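Local coordinates for putative lipoprotein (Parabacteroides distasonis ATCC 8503, PDB 3JX8) that is of unknown function but may act in cell adhesion or lipid binding at the bacterial surface, at residues 25-30 with 67-72; 47-52 with 84-89; 178-183 with 195-200. All blocks are in the same frame, centred on the assembly; numbering follows the deposited sequence.

Contact 1 of 3, residues 25-30 with 67-72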
ATOM      1  N   GLU A  25      13.941 -11.435 -17.617  1.00 27.55           N
ATOM      2  CA  GLU A  25      13.562 -10.946 -16.304  1.00 27.71           C
ATOM      3  C   GLU A  25      14.819 -10.597 -15.496  1.00 26.35           C
ATOM      4  O   GLU A  25      15.861 -11.251 -15.653  1.00 26.39           O
ATOM      5  CB  GLU A  25      12.722 -12.026 -15.657  1.00 28.61           C
ATOM      6  CG  GLU A  25      12.249 -11.723 -14.286  1.00 33.42           C
ATOM      7  CD  GLU A  25      11.370 -12.835 -13.719  1.00 39.55           C
ATOM      8  OE1 GLU A  25      10.599 -13.464 -14.522  1.00 40.81           O
ATOM      9  OE2 GLU A  25      11.462 -13.047 -12.470  1.00 40.15           O
ATOM     10  N   ILE A  26      14.726  -9.543 -14.676  1.00 25.73           N
ATOM     11  CA  ILE A  26      15.835  -9.057 -13.830  1.00 24.44           C
ATOM     12  C   ILE A  26      15.398  -8.970 -12.381  1.00 24.98           C
ATOM     13  O   ILE A  26      14.382  -8.352 -12.083  1.00 25.16           O
ATOM     14  CB  ILE A  26      16.329  -7.659 -14.249  1.00 24.35           C
ATOM     15  CG1 ILE A  26      16.948  -7.671 -15.664  1.00 22.77           C
ATOM     16  CG2 ILE A  26      17.354  -7.119 -13.226  1.00 22.03           C
ATOM     17  CD1 ILE A  26      17.245  -6.236 -16.240  1.00 21.57           C
ATOM     18  N   THR A  27      16.174  -9.591 -11.489  1.00 24.91           N
ATOM     19  CA  THR A  27      16.099  -9.378 -10.058  1.00 25.03           C
ATOM     20  C   THR A  27      17.358  -8.627  -9.696  1.00 25.06           C
ATOM     21  O   THR A  27      18.451  -9.194  -9.783  1.00 25.37           O
ATOM     22  CB  THR A  27      16.129 -10.706  -9.285  1.00 24.65           C
ATOM     23  OG1 THR A  27      14.943 -11.414  -9.572  1.00 25.00           O
ATOM     24  CG2 THR A  27      16.181 -10.465  -7.795  1.00 25.34           C
ATOM     25  N   PHE A  28      17.223  -7.379  -9.280  1.00 24.45           N
ATOM     26  CA  PHE A  28      18.366  -6.516  -8.969  1.00 24.50           C
ATOM     27  C   PHE A  28      18.201  -5.924  -7.598  1.00 24.39           C
ATOM     28  O   PHE A  28      17.275  -5.169  -7.372  1.00 25.31           O
ATOM     29  CB  PHE A  28      18.437  -5.387  -9.980  1.00 24.52           C
ATOM     30  CG  PHE A  28      19.349  -4.262  -9.579  1.00 25.98           C
ATOM     31  CD1 PHE A  28      20.622  -4.512  -9.082  1.00 28.19           C
ATOM     32  CD2 PHE A  28      18.955  -2.945  -9.772  1.00 29.49           C
ATOM     33  CE1 PHE A  28      21.471  -3.464  -8.709  1.00 27.38           C
ATOM     34  CE2 PHE A  28      19.796  -1.874  -9.403  1.00 30.01           C
ATOM     35  CZ  PHE A  28      21.061  -2.149  -8.877  1.00 28.53           C
ATOM     36  N   VAL A  29      19.083  -6.255  -6.672  1.00 24.03           N
ATOM     37  CA  VAL A  29      19.033  -5.690  -5.346  1.00 23.45           C
ATOM     38  C   VAL A  29      20.334  -4.958  -5.142  1.00 23.99           C
ATOM     39  O   VAL A  29      21.417  -5.545  -5.309  1.00 23.95           O
ATOM     40  CB  VAL A  29      18.960  -6.792  -4.289  1.00 23.71           C
ATOM     41  CG1 VAL A  29      19.015  -6.176  -2.856  1.00 22.16           C
ATOM     42  CG2 VAL A  29      17.773  -7.719  -4.573  1.00 22.50           C
ATOM     43  N   GLY A  30      20.258  -3.710  -4.729  1.00 24.83           N
ATOM     44  CA  GLY A  30      21.467  -2.951  -4.436  1.00 25.49           C
ATOM     45  C   GLY A  30      21.451  -1.516  -4.899  1.00 26.19           C
ATOM     46  O   GLY A  30      20.424  -0.992  -5.361  1.00 26.69           O
ATOM     47  N   LYS A  67      20.108 -12.236 -12.187  1.00 24.57           N
ATOM     48  CA  LYS A  67      20.068 -12.050 -10.766  1.00 25.66           C
ATOM     49  C   LYS A  67      21.353 -11.390 -10.305  1.00 24.99           C
ATOM     50  O   LYS A  67      22.451 -11.958 -10.503  1.00 25.44           O
ATOM     51  CB  LYS A  67      19.924 -13.407 -10.105  1.00 26.35           C
ATOM     52  CG  LYS A  67      18.634 -14.114 -10.452  1.00 30.58           C
ATOM     53  CD  LYS A  67      18.660 -15.541  -9.922  1.00 36.05           C
ATOM     54  CE  LYS A  67      17.381 -16.291 -10.271  1.00 41.01           C
ATOM     55  NZ  LYS A  67      17.166 -17.524  -9.404  1.00 43.99           N
ATOM     56  N   ILE A  68      21.218 -10.200  -9.704  1.00 23.94           N
ATOM     57  CA  ILE A  68      22.335  -9.434  -9.133  1.00 23.39           C
ATOM     58  C   ILE A  68      21.913  -8.985  -7.735  1.00 23.77           C
ATOM     59  O   ILE A  68      21.006  -8.166  -7.580  1.00 23.92           O
ATOM     60  CB  ILE A  68      22.731  -8.218 -10.015  1.00 22.92           C
ATOM     61  CG1 ILE A  68      23.263  -8.722 -11.360  1.00 23.37           C
ATOM     62  CG2 ILE A  68      23.798  -7.319  -9.320  1.00 20.94           C
ATOM     63  CD1 ILE A  68      23.570  -7.632 -12.394  1.00 20.31           C
ATOM     64  N   TYR A  69      22.544  -9.533  -6.712  1.00 24.05           N
ATOM     65  CA  TYR A  69      22.217  -9.136  -5.349  1.00 24.68           C
ATOM     66  C   TYR A  69      23.293  -9.593  -4.387  1.00 24.69           C
ATOM     67  O   TYR A  69      24.040 -10.526  -4.703  1.00 23.73           O
ATOM     68  CB  TYR A  69      20.859  -9.728  -4.949  1.00 25.73           C
ATOM     69  CG  TYR A  69      20.752 -11.206  -5.172  1.00 27.75           C
ATOM     70  CD1 TYR A  69      21.251 -12.084  -4.243  1.00 31.52           C
ATOM     71  CD2 TYR A  69      20.120 -11.727  -6.280  1.00 32.89           C
ATOM     72  CE1 TYR A  69      21.172 -13.437  -4.418  1.00 34.36           C
ATOM     73  CE2 TYR A  69      20.039 -13.118  -6.466  1.00 35.42           C
ATOM     74  CZ  TYR A  69      20.577 -13.944  -5.532  1.00 36.89           C
ATOM     75  OH  TYR A  69      20.523 -15.313  -5.658  1.00 45.51           O
ATOM     76  N   PRO A  70      23.382  -8.940  -3.211  1.00 25.11           N
ATOM     77  CA  PRO A  70      24.325  -9.391  -2.195  1.00 24.92           C
ATOM     78  C   PRO A  70      24.002 -10.785  -1.716  1.00 25.52           C
ATOM     79  O   PRO A  70      22.831 -11.133  -1.580  1.00 25.39           O
ATOM     80  CB  PRO A  70      24.154  -8.384  -1.062  1.00 25.12           C
ATOM     81  CG  PRO A  70      23.535  -7.196  -1.699  1.00 25.66           C
ATOM     82  CD  PRO A  70      22.663  -7.730  -2.779  1.00 25.55           C
ATOM     83  N   LYS A  71      25.039 -11.592  -1.495  1.00 25.06           N
ATOM     84  CA  LYS A  71      24.848 -12.912  -0.936  1.00 25.35           C
ATOM     85  C   LYS A  71      24.233 -12.854   0.473  1.00 25.24           C
ATOM     86  O   LYS A  71      24.385 -11.865   1.207  1.00 23.72           O
ATOM     87  CB  LYS A  71      26.181 -13.649  -0.829  1.00 25.36           C
ATOM     88  CG  LYS A  71      26.818 -14.013  -2.150  1.00 26.89           C
ATOM     89  CD  LYS A  71      28.142 -14.748  -1.919  1.00 27.27           C
ATOM     90  CE  LYS A  71      28.846 -14.955  -3.259  1.00 29.28           C
ATOM     91  NZ  LYS A  71      30.179 -15.594  -3.145  1.00 27.30           N
ATOM     92  N   SER A  72      23.582 -13.956   0.832  1.00 25.51           N
ATOM     93  CA  SER A  72      23.231 -14.228   2.213  1.00 26.12           C
ATOM     94  C   SER A  72      24.455 -14.309   3.060  1.00 26.01           C
ATOM     95  O   SER A  72      25.482 -14.806   2.614  1.00 25.67           O
ATOM     96  CB  SER A  72      22.541 -15.571   2.357  1.00 26.59           C
ATOM     97  OG  SER A  72      21.314 -15.581   1.694  1.00 27.28           O
TER
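The ring of F28 meets I68 at its edge: the carbonyl oxygen of I68 lies near the ring plane there, and CD1 of F28 is 4.2 Å from the I68 methyl CG2. The F28 ring also packs edge-to-face with F34. The other flat group, the Y69 ring, has the T27 methyl CG2 beside it in an oblique position. Both rings belong to one parallel pairing in the long sheet that forms a face of this beta-helix-like solenoid, a fold consistent with the pectate-lyase-like clan of the adhesin head domain. The strand axes run 20° apart and 4.8 Å from each other at closest approach. T27 stands opposite K67, and F28 opposite I68, with F28 and I68 turned to the interior, against F34 of strand 33-38 and I91 of strand 89-95, T27 and K67 to the other face. Two backbone bonds, both nearly straight, hold the pair: I68 N to T27 O, and V29 N to I68 O, the latter 2.9 Å long. The CA of F28 also lies close to I68 O, as a CA-H...O contact. The amine of K67 turns away from the pair to a salt bridge with E62. On the T27 side the second subunit of the assembly approaches, with its M241 against T27 and its G242 against V29. Further along, V29 does the side-chain work. Y69 has CG between its backbone N and carbonyl carbon (chi1 52°), the ring leads away, and CB is left as the part of Y69 that V29 touches. V29 reaches that atom with both CB and CG2, its CB 3.6 Å from Y69 CB, while its other methyl, CG1, rests 4.0 Å from CD of the P70 ring.

Contact 2 of 3, residues 47-52 with 84-89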
ATOM      1  N   VAL A  47      29.907  -5.713 -14.887  1.00 23.84           N
ATOM      2  CA  VAL A  47      29.753  -5.163 -13.536  1.00 23.24           C
ATOM      3  C   VAL A  47      31.091  -4.565 -13.094  1.00 23.74           C
ATOM      4  O   VAL A  47      32.146  -5.214 -13.214  1.00 23.57           O
ATOM      5  CB  VAL A  47      29.353  -6.248 -12.511  1.00 22.95           C
ATOM      6  CG1 VAL A  47      29.279  -5.651 -11.087  1.00 21.27           C
ATOM      7  CG2 VAL A  47      28.045  -6.931 -12.907  1.00 21.14           C
ATOM      8  N   THR A  48      31.036  -3.338 -12.583  1.00 23.56           N
ATOM      9  CA  THR A  48      32.178  -2.657 -12.021  1.00 23.40           C
ATOM     10  C   THR A  48      31.890  -2.373 -10.544  1.00 24.19           C
ATOM     11  O   THR A  48      30.913  -1.694 -10.201  1.00 24.61           O
ATOM     12  CB  THR A  48      32.437  -1.348 -12.751  1.00 23.50           C
ATOM     13  OG1 THR A  48      32.641  -1.613 -14.146  1.00 23.14           O
ATOM     14  CG2 THR A  48      33.666  -0.605 -12.159  1.00 21.51           C
ATOM     15  N   ILE A  49      32.742  -2.885  -9.665  1.00 24.17           N
ATOM     16  CA  ILE A  49      32.592  -2.648  -8.226  1.00 23.81           C
ATOM     17  C   ILE A  49      33.976  -2.794  -7.586  1.00 24.84           C
ATOM     18  O   ILE A  49      34.895  -3.392  -8.199  1.00 25.47           O
ATOM     19  CB  ILE A  49      31.526  -3.640  -7.613  1.00 23.74           C
ATOM     20  CG1 ILE A  49      30.992  -3.121  -6.265  1.00 23.12           C
ATOM     21  CG2 ILE A  49      32.067  -5.088  -7.494  1.00 20.75           C
ATOM     22  CD1 ILE A  49      29.706  -3.816  -5.807  1.00 17.59           C
ATOM     23  N   ASP A  50      34.150  -2.259  -6.381  1.00 24.67           N
ATOM     24  CA  ASP A  50      35.373  -2.491  -5.638  1.00 24.51           C
ATOM     25  C   ASP A  50      35.700  -3.992  -5.691  1.00 24.82           C
ATOM     26  O   ASP A  50      34.831  -4.840  -5.461  1.00 24.93           O
ATOM     27  CB  ASP A  50      35.257  -2.023  -4.183  1.00 24.17           C
ATOM     28  CG  ASP A  50      34.838  -0.552  -4.068  1.00 23.52           C
ATOM     29  OD1 ASP A  50      33.688  -0.257  -4.428  1.00 23.36           O
ATOM     30  OD2 ASP A  50      35.636   0.303  -3.608  1.00 22.96           O
ATOM     31  N   GLU A  51      36.959  -4.308  -5.996  1.00 24.79           N
ATOM     32  CA  GLU A  51      37.370  -5.676  -6.288  1.00 24.68           C
ATOM     33  C   GLU A  51      36.990  -6.638  -5.160  1.00 25.13           C
ATOM     34  O   GLU A  51      36.639  -7.798  -5.404  1.00 25.30           O
ATOM     35  CB  GLU A  51      38.870  -5.758  -6.571  1.00 24.54           C
ATOM     36  CG  GLU A  51      39.742  -5.409  -5.379  1.00 24.76           C
ATOM     37  CD  GLU A  51      41.224  -5.228  -5.716  1.00 25.09           C
ATOM     38  OE1 GLU A  51      41.717  -5.721  -6.772  1.00 25.34           O
ATOM     39  OE2 GLU A  51      41.894  -4.620  -4.860  1.00 22.70           O
ATOM     40  N   ASN A  52      37.049  -6.161  -3.926  1.00 24.72           N
ATOM     41  CA  ASN A  52      36.750  -7.022  -2.791  1.00 24.72           C
ATOM     42  C   ASN A  52      35.260  -7.402  -2.664  1.00 24.87           C
ATOM     43  O   ASN A  52      34.939  -8.420  -2.086  1.00 25.91           O
ATOM     44  CB  ASN A  52      37.291  -6.403  -1.503  1.00 24.20           C
ATOM     45  CG  ASN A  52      36.618  -5.091  -1.160  1.00 25.08           C
ATOM     46  OD1 ASN A  52      36.460  -4.221  -2.005  1.00 23.20           O
ATOM     47  ND2 ASN A  52      36.231  -4.942   0.103  1.00 26.11           N
ATOM     48  N   LEU A  84      26.678  -4.036   1.627  1.00 27.95           N
ATOM     49  CA  LEU A  84      27.863  -3.691   0.868  1.00 27.70           C
ATOM     50  C   LEU A  84      27.935  -2.165   0.754  1.00 28.27           C
ATOM     51  O   LEU A  84      26.934  -1.518   0.499  1.00 27.72           O
ATOM     52  CB  LEU A  84      27.810  -4.341  -0.507  1.00 27.37           C
ATOM     53  CG  LEU A  84      27.580  -5.866  -0.523  1.00 26.43           C
ATOM     54  CD1 LEU A  84      27.615  -6.421  -1.929  1.00 24.95           C
ATOM     55  CD2 LEU A  84      28.553  -6.595   0.331  1.00 25.14           C
ATOM     56  N   ARG A  85      29.121  -1.602   0.970  1.00 28.01           N
ATOM     57  CA  ARG A  85      29.325  -0.175   0.799  1.00 28.31           C
ATOM     58  C   ARG A  85      30.391   0.049  -0.272  1.00 27.19           C
ATOM     59  O   ARG A  85      31.564   0.242   0.062  1.00 27.18           O
ATOM     60  CB  ARG A  85      29.759   0.474   2.122  1.00 28.92           C
ATOM     61  CG  ARG A  85      28.843   0.210   3.293  1.00 30.89           C
ATOM     62  CD  ARG A  85      27.470   0.740   3.084  1.00 33.27           C
ATOM     63  NE  ARG A  85      26.650   0.471   4.263  1.00 38.75           N
ATOM     64  CZ  ARG A  85      26.672   1.170   5.409  1.00 41.42           C
ATOM     65  NH1 ARG A  85      27.450   2.227   5.566  1.00 43.50           N
ATOM     66  NH2 ARG A  85      25.890   0.811   6.418  1.00 41.24           N
ATOM     67  N   PRO A  86      29.996   0.005  -1.551  1.00 26.38           N
ATOM     68  CA  PRO A  86      30.956   0.237  -2.620  1.00 26.45           C
ATOM     69  C   PRO A  86      31.358   1.693  -2.732  1.00 26.00           C
ATOM     70  O   PRO A  86      30.616   2.561  -2.307  1.00 25.56           O
ATOM     71  CB  PRO A  86      30.203  -0.209  -3.884  1.00 26.32           C
ATOM     72  CG  PRO A  86      28.807  -0.160  -3.544  1.00 26.79           C
ATOM     73  CD  PRO A  86      28.692  -0.416  -2.086  1.00 26.54           C
ATOM     74  N   THR A  87      32.550   1.941  -3.273  1.00 25.76           N
ATOM     75  CA  THR A  87      32.957   3.287  -3.646  1.00 25.54           C
ATOM     76  C   THR A  87      32.519   3.565  -5.089  1.00 25.60           C
ATOM     77  O   THR A  87      32.363   4.709  -5.456  1.00 26.09           O
ATOM     78  CB  THR A  87      34.466   3.518  -3.455  1.00 25.74           C
ATOM     79  OG1 THR A  87      35.212   2.657  -4.308  1.00 25.04           O
ATOM     80  CG2 THR A  87      34.868   3.256  -2.006  1.00 24.75           C
ATOM     81  N   VAL A  88      32.274   2.521  -5.882  1.00 25.35           N
ATOM     82  CA  VAL A  88      31.823   2.652  -7.276  1.00 25.28           C
ATOM     83  C   VAL A  88      31.010   1.404  -7.531  1.00 24.43           C
ATOM     84  O   VAL A  88      31.419   0.330  -7.111  1.00 23.97           O
ATOM     85  CB  VAL A  88      33.012   2.578  -8.296  1.00 26.15           C
ATOM     86  CG1 VAL A  88      32.506   2.782  -9.735  1.00 26.29           C
ATOM     87  CG2 VAL A  88      34.058   3.587  -7.985  1.00 28.89           C
ATOM     88  N   TYR A  89      29.883   1.513  -8.218  1.00 24.13           N
ATOM     89  CA  TYR A  89      29.071   0.335  -8.517  1.00 23.93           C
ATOM     90  C   TYR A  89      28.215   0.631  -9.727  1.00 24.19           C
ATOM     91  O   TYR A  89      27.274   1.420  -9.647  1.00 23.22           O
ATOM     92  CB  TYR A  89      28.252  -0.076  -7.295  1.00 24.29           C
ATOM     93  CG  TYR A  89      27.533  -1.411  -7.369  1.00 25.43           C
ATOM     94  CD1 TYR A  89      27.779  -2.348  -8.384  1.00 25.08           C
ATOM     95  CD2 TYR A  89      26.616  -1.758  -6.384  1.00 25.85           C
ATOM     96  CE1 TYR A  89      27.100  -3.560  -8.418  1.00 24.88           C
ATOM     97  CE2 TYR A  89      25.956  -2.987  -6.413  1.00 26.49           C
ATOM     98  CZ  TYR A  89      26.194  -3.870  -7.429  1.00 25.83           C
ATOM     99  OH  TYR A  89      25.546  -5.077  -7.428  1.00 25.33           O
TER
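Strand 44-50 and the chain entering Y89 run antiparallel here, with I49 and Y89 4.6 Å apart at their CA atoms, and the contacts there are CA-H...O approaches: Y89 CA to T48 O at 3.2 Å, and I49 CA to V88 O. The side chains of I49 and Y89 lie side by side and point the same way. I49 CG1 is anti to the backbone N (chi1 -160°), and CD1 at its end sits over the middle of the Y89 ring, 3.5 Å from the centroid and only 8° off the ring normal, a well-centred CH-pi contact. V47 CG1 and T48 O come to the same ring at its edge, near its plane, with V47 CG1 4.0 Å from CE1 of Y89. I49 CG1 also packs against CB of P86, so the isoleucine bridges the tyrosine and the proline. This is the N-terminal end of the solenoid, where strand 44-50 pairs with strand 89-95 and the turn 86-88 leads into the latter. D50 meets that turn with its carboxylate. OD1 accepts the backbone N-H of T87 at 2.7 Å, on the syn side and 23° out of the carboxylate plane, and takes a weak second bond from V88 N. The other oxygen, OD2, accepts the backbone N-H of G11 and also a bond from T87 OG1, though the modelled 2.5 Å between OG1 and OD2 is suspiciously short and its exact length doubtful. The side chains of D50 and T87 cross at about a right angle. Over on the T48 side, the hydroxyl bonds T15 OG1, while the methyl CG2 of T48 is 4.3 Å from CG1 of V88.

Contact 3 of 3, residues 178-183 with 195-200. With SO4 (sulfate ion), chain I.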
ATOM      1  N   ASP A 178      -3.779   4.907 -24.348  1.00 25.87           N
ATOM      2  CA  ASP A 178      -5.193   4.757 -24.617  1.00 25.93           C
ATOM      3  C   ASP A 178      -5.939   4.597 -23.287  1.00 25.84           C
ATOM      4  O   ASP A 178      -6.800   5.421 -22.968  1.00 26.25           O
ATOM      5  CB  ASP A 178      -5.464   3.582 -25.542  1.00 25.91           C
ATOM      6  CG  ASP A 178      -6.918   3.497 -25.949  1.00 26.77           C
ATOM      7  OD1 ASP A 178      -7.451   4.471 -26.512  1.00 27.86           O
ATOM      8  OD2 ASP A 178      -7.539   2.454 -25.706  1.00 29.24           O
ATOM      9  N   ARG A 179      -5.606   3.555 -22.530  1.00 25.68           N
ATOM     10  CA  ARG A 179      -6.194   3.334 -21.198  1.00 26.49           C
ATOM     11  C   ARG A 179      -5.141   3.354 -20.118  1.00 26.01           C
ATOM     12  O   ARG A 179      -4.088   2.721 -20.272  1.00 26.96           O
ATOM     13  CB  ARG A 179      -6.945   2.021 -21.126  1.00 26.76           C
ATOM     14  CG  ARG A 179      -8.155   2.001 -22.073  1.00 30.61           C
ATOM     15  CD  ARG A 179      -8.919   0.711 -22.013  1.00 33.09           C
ATOM     16  NE  ARG A 179      -8.017  -0.374 -22.326  1.00 37.99           N
ATOM     17  CZ  ARG A 179      -8.234  -1.658 -22.063  1.00 41.60           C
ATOM     18  NH1 ARG A 179      -9.366  -2.052 -21.481  1.00 44.31           N
ATOM     19  NH2 ARG A 179      -7.309  -2.559 -22.407  1.00 41.39           N
ATOM     20  N   ALA A 180      -5.435   4.084 -19.041  1.00 24.67           N
ATOM     21  CA  ALA A 180      -4.554   4.242 -17.907  1.00 23.98           C
ATOM     22  C   ALA A 180      -5.284   3.898 -16.612  1.00 24.16           C
ATOM     23  O   ALA A 180      -6.484   4.213 -16.417  1.00 23.60           O
ATOM     24  CB  ALA A 180      -4.018   5.681 -17.820  1.00 23.10           C
ATOM     25  N   SER A 181      -4.532   3.282 -15.709  1.00 23.62           N
ATOM     26  CA  SER A 181      -4.991   3.023 -14.374  1.00 23.90           C
ATOM     27  C   SER A 181      -3.920   3.538 -13.372  1.00 23.47           C
ATOM     28  O   SER A 181      -2.759   3.129 -13.438  1.00 24.12           O
ATOM     29  CB  SER A 181      -5.258   1.547 -14.255  1.00 23.72           C
ATOM     30  OG  SER A 181      -5.365   1.234 -12.894  1.00 28.99           O
ATOM     31  N   PHE A 182      -4.299   4.478 -12.504  1.00 22.92           N
ATOM     32  CA  PHE A 182      -3.415   5.088 -11.513  1.00 23.20           C
ATOM     33  C   PHE A 182      -3.897   4.854 -10.090  1.00 23.51           C
ATOM     34  O   PHE A 182      -5.027   5.235  -9.727  1.00 24.11           O
ATOM     35  CB  PHE A 182      -3.338   6.584 -11.745  1.00 22.98           C
ATOM     36  CG  PHE A 182      -2.784   6.961 -13.073  1.00 23.35           C
ATOM     37  CD1 PHE A 182      -1.570   6.465 -13.502  1.00 24.09           C
ATOM     38  CD2 PHE A 182      -3.448   7.856 -13.890  1.00 23.97           C
ATOM     39  CE1 PHE A 182      -1.051   6.830 -14.746  1.00 23.92           C
ATOM     40  CE2 PHE A 182      -2.916   8.232 -15.128  1.00 25.23           C
ATOM     41  CZ  PHE A 182      -1.708   7.712 -15.549  1.00 23.43           C
ATOM     42  N   ASN A 183      -3.042   4.255  -9.270  1.00 23.37           N
ATOM     43  CA  ASN A 183      -3.419   3.822  -7.934  1.00 23.33           C
ATOM     44  C   ASN A 183      -2.386   4.267  -6.920  1.00 23.52           C
ATOM     45  O   ASN A 183      -1.191   4.030  -7.106  1.00 23.90           O
ATOM     46  CB  ASN A 183      -3.535   2.325  -7.899  1.00 23.41           C
ATOM     47  CG  ASN A 183      -4.436   1.810  -8.957  1.00 25.85           C
ATOM     48  OD1 ASN A 183      -5.656   1.804  -8.797  1.00 30.19           O
ATOM     49  ND2 ASN A 183      -3.861   1.429 -10.094  1.00 30.91           N
ATOM     50  N   CYS A 195       0.709  13.005 -19.447  1.00 28.70           N
ATOM     51  CA  CYS A 195       0.444  11.717 -20.013  1.00 28.33           C
ATOM     52  C   CYS A 195      -0.992  11.738 -20.455  1.00 27.77           C
ATOM     53  O   CYS A 195      -1.885  11.608 -19.652  1.00 28.23           O
ATOM     54  CB  CYS A 195       0.703  10.613 -19.019  1.00 28.05           C
ATOM     55  SG  CYS A 195       0.220   9.023 -19.687  1.00 30.85           S
ATOM     56  N   GLN A 196      -1.211  11.915 -21.750  1.00 27.85           N
ATOM     57  CA  GLN A 196      -2.556  12.020 -22.282  1.00 27.52           C
ATOM     58  C   GLN A 196      -3.214  10.656 -22.436  1.00 26.80           C
ATOM     59  O   GLN A 196      -2.847   9.870 -23.300  1.00 26.82           O
ATOM     60  CB  GLN A 196      -2.537  12.743 -23.625  1.00 27.28           C
ATOM     61  CG  GLN A 196      -3.905  13.072 -24.154  1.00 29.81           C
ATOM     62  CD  GLN A 196      -3.870  13.471 -25.617  1.00 33.18           C
ATOM     63  OE1 GLN A 196      -4.027  14.625 -25.947  1.00 33.43           O
ATOM     64  NE2 GLN A 196      -3.624  12.511 -26.489  1.00 37.30           N
ATOM     65  N   ALA A 197      -4.208  10.414 -21.596  1.00 26.48           N
ATOM     66  CA  ALA A 197      -5.010   9.204 -21.628  1.00 26.28           C
ATOM     67  C   ALA A 197      -6.358   9.483 -22.269  1.00 26.42           C
ATOM     68  O   ALA A 197      -6.962  10.534 -22.039  1.00 26.08           O
ATOM     69  CB  ALA A 197      -5.229   8.690 -20.234  1.00 25.81           C
ATOM     70  N   ARG A 198      -6.858   8.527 -23.048  1.00 26.38           N
ATOM     71  CA  ARG A 198      -8.242   8.608 -23.494  1.00 26.54           C
ATOM     72  C   ARG A 198      -9.181   8.270 -22.328  1.00 26.06           C
ATOM     73  O   ARG A 198     -10.098   9.031 -22.042  1.00 25.87           O
ATOM     74  CB  ARG A 198      -8.504   7.707 -24.704  1.00 26.56           C
ATOM     75  CG  ARG A 198      -9.941   7.807 -25.201  1.00 26.87           C
ATOM     76  CD  ARG A 198     -10.159   7.000 -26.484  1.00 27.25           C
ATOM     77  NE  ARG A 198      -9.936   5.572 -26.238  1.00 29.90           N
ATOM     78  CZ  ARG A 198     -10.839   4.702 -25.786  1.00 31.79           C
ATOM     79  NH1 ARG A 198     -12.094   5.068 -25.539  1.00 33.77           N
ATOM     80  NH2 ARG A 198     -10.480   3.439 -25.571  1.00 32.56           N
ATOM     81  N   LYS A 199      -8.959   7.110 -21.709  1.00 25.73           N
ATOM     82  CA  LYS A 199      -9.686   6.688 -20.528  1.00 25.91           C
ATOM     83  C   LYS A 199      -8.722   6.480 -19.371  1.00 25.02           C
ATOM     84  O   LYS A 199      -7.673   5.855 -19.535  1.00 24.83           O
ATOM     85  CB  LYS A 199     -10.416   5.379 -20.781  1.00 26.64           C
ATOM     86  CG  LYS A 199     -11.364   5.424 -21.989  1.00 30.85           C
ATOM     87  CD  LYS A 199     -12.541   4.406 -21.906  1.00 34.40           C
ATOM     88  CE  LYS A 199     -12.108   2.940 -21.938  1.00 37.18           C
ATOM     89  NZ  LYS A 199     -13.263   1.972 -22.158  1.00 39.24           N
ATOM     90  N   ALA A 200      -9.076   6.988 -18.202  1.00 24.19           N
ATOM     91  CA  ALA A 200      -8.278   6.776 -16.996  1.00 23.82           C
ATOM     92  C   ALA A 200      -9.146   6.447 -15.786  1.00 24.17           C
ATOM     93  O   ALA A 200     -10.244   7.020 -15.585  1.00 23.86           O
ATOM     94  CB  ALA A 200      -7.438   7.974 -16.701  1.00 22.64           C
TER
HETATM   95  S   SO4 I  15     -14.165   1.971 -25.228  0.60 61.83           S
HETATM   96  O1  SO4 I  15     -14.567   2.883 -24.170  0.60 61.38           O
HETATM   97  O2  SO4 I  15     -13.482   0.819 -24.641  0.60 60.79           O
HETATM   98  O3  SO4 I  15     -15.349   1.582 -25.975  0.60 61.41           O
HETATM   99  O4  SO4 I  15     -13.294   2.650 -26.163  0.60 61.17           O
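D178 and R198 carry the polar, more exposed side of this contact. Their side chains lie side by side, the guanidinium taking the carboxylate with two nitrogens: NE to OD1 at 2.7 Å, NH2 to OD2 at 3.1 Å. Both oxygens lie close to the guanidinium plane and are met on their syn sides, although the two flat groups are tilted 31° to each other. R198 is bent at chi3 (63°), which turns NE out of line with the extended part of its chain. A sulfate, probably from the crystallisation liquor, lies on the outer side: its O4 takes weak bonds from NH1 and NH2 of R198, and K199 NZ bonds its O1 at 2.6 Å and its O2. R179, exposed to solvent, runs alongside K199, the nearest carbons CD and CE 3.9 Å apart. The compact side, by contrast, is apolar and buried, with CB of A180 4.0 Å from CB of A197 and a little further from CB of A200. Between the two, the backbones pair in parallel, K199 N giving a straight bond to D178 O, and A180 N bonding K199 O. The chain turns corners at 178-179 and 198-199, as at the coil corners of a beta-helix, so the contact stacks one corner on the next: strand 180-185 lies between 160-166 and 200-205, and A200 packs on V212 of strand 209-214.

Overall arrangement
Contacts 1 and 2 lie together near the N-terminal end of the solenoid, their centres 14 Å apart, and they touch: I68 CG2 packs on Y89 OH, and P70 on L84. Their segments alternate along the chain, 25-30, 47-52, 67-72, then 84-89. Contact 3 comes later in the sequence, on the opposite side of the chain's centre, with its centre about 32 Å from that of contact 1 and 40 Å from that of contact 2. Contacts 1 and 3 share the long, mostly parallel sheet, through strands 25-29, 65-70, 180-185 and 200-205; strand 44-50 of contact 2 pairs with 89-95. The interleaved N-terminal end thus gives way to regularly repeated coils stacked along one elongated body.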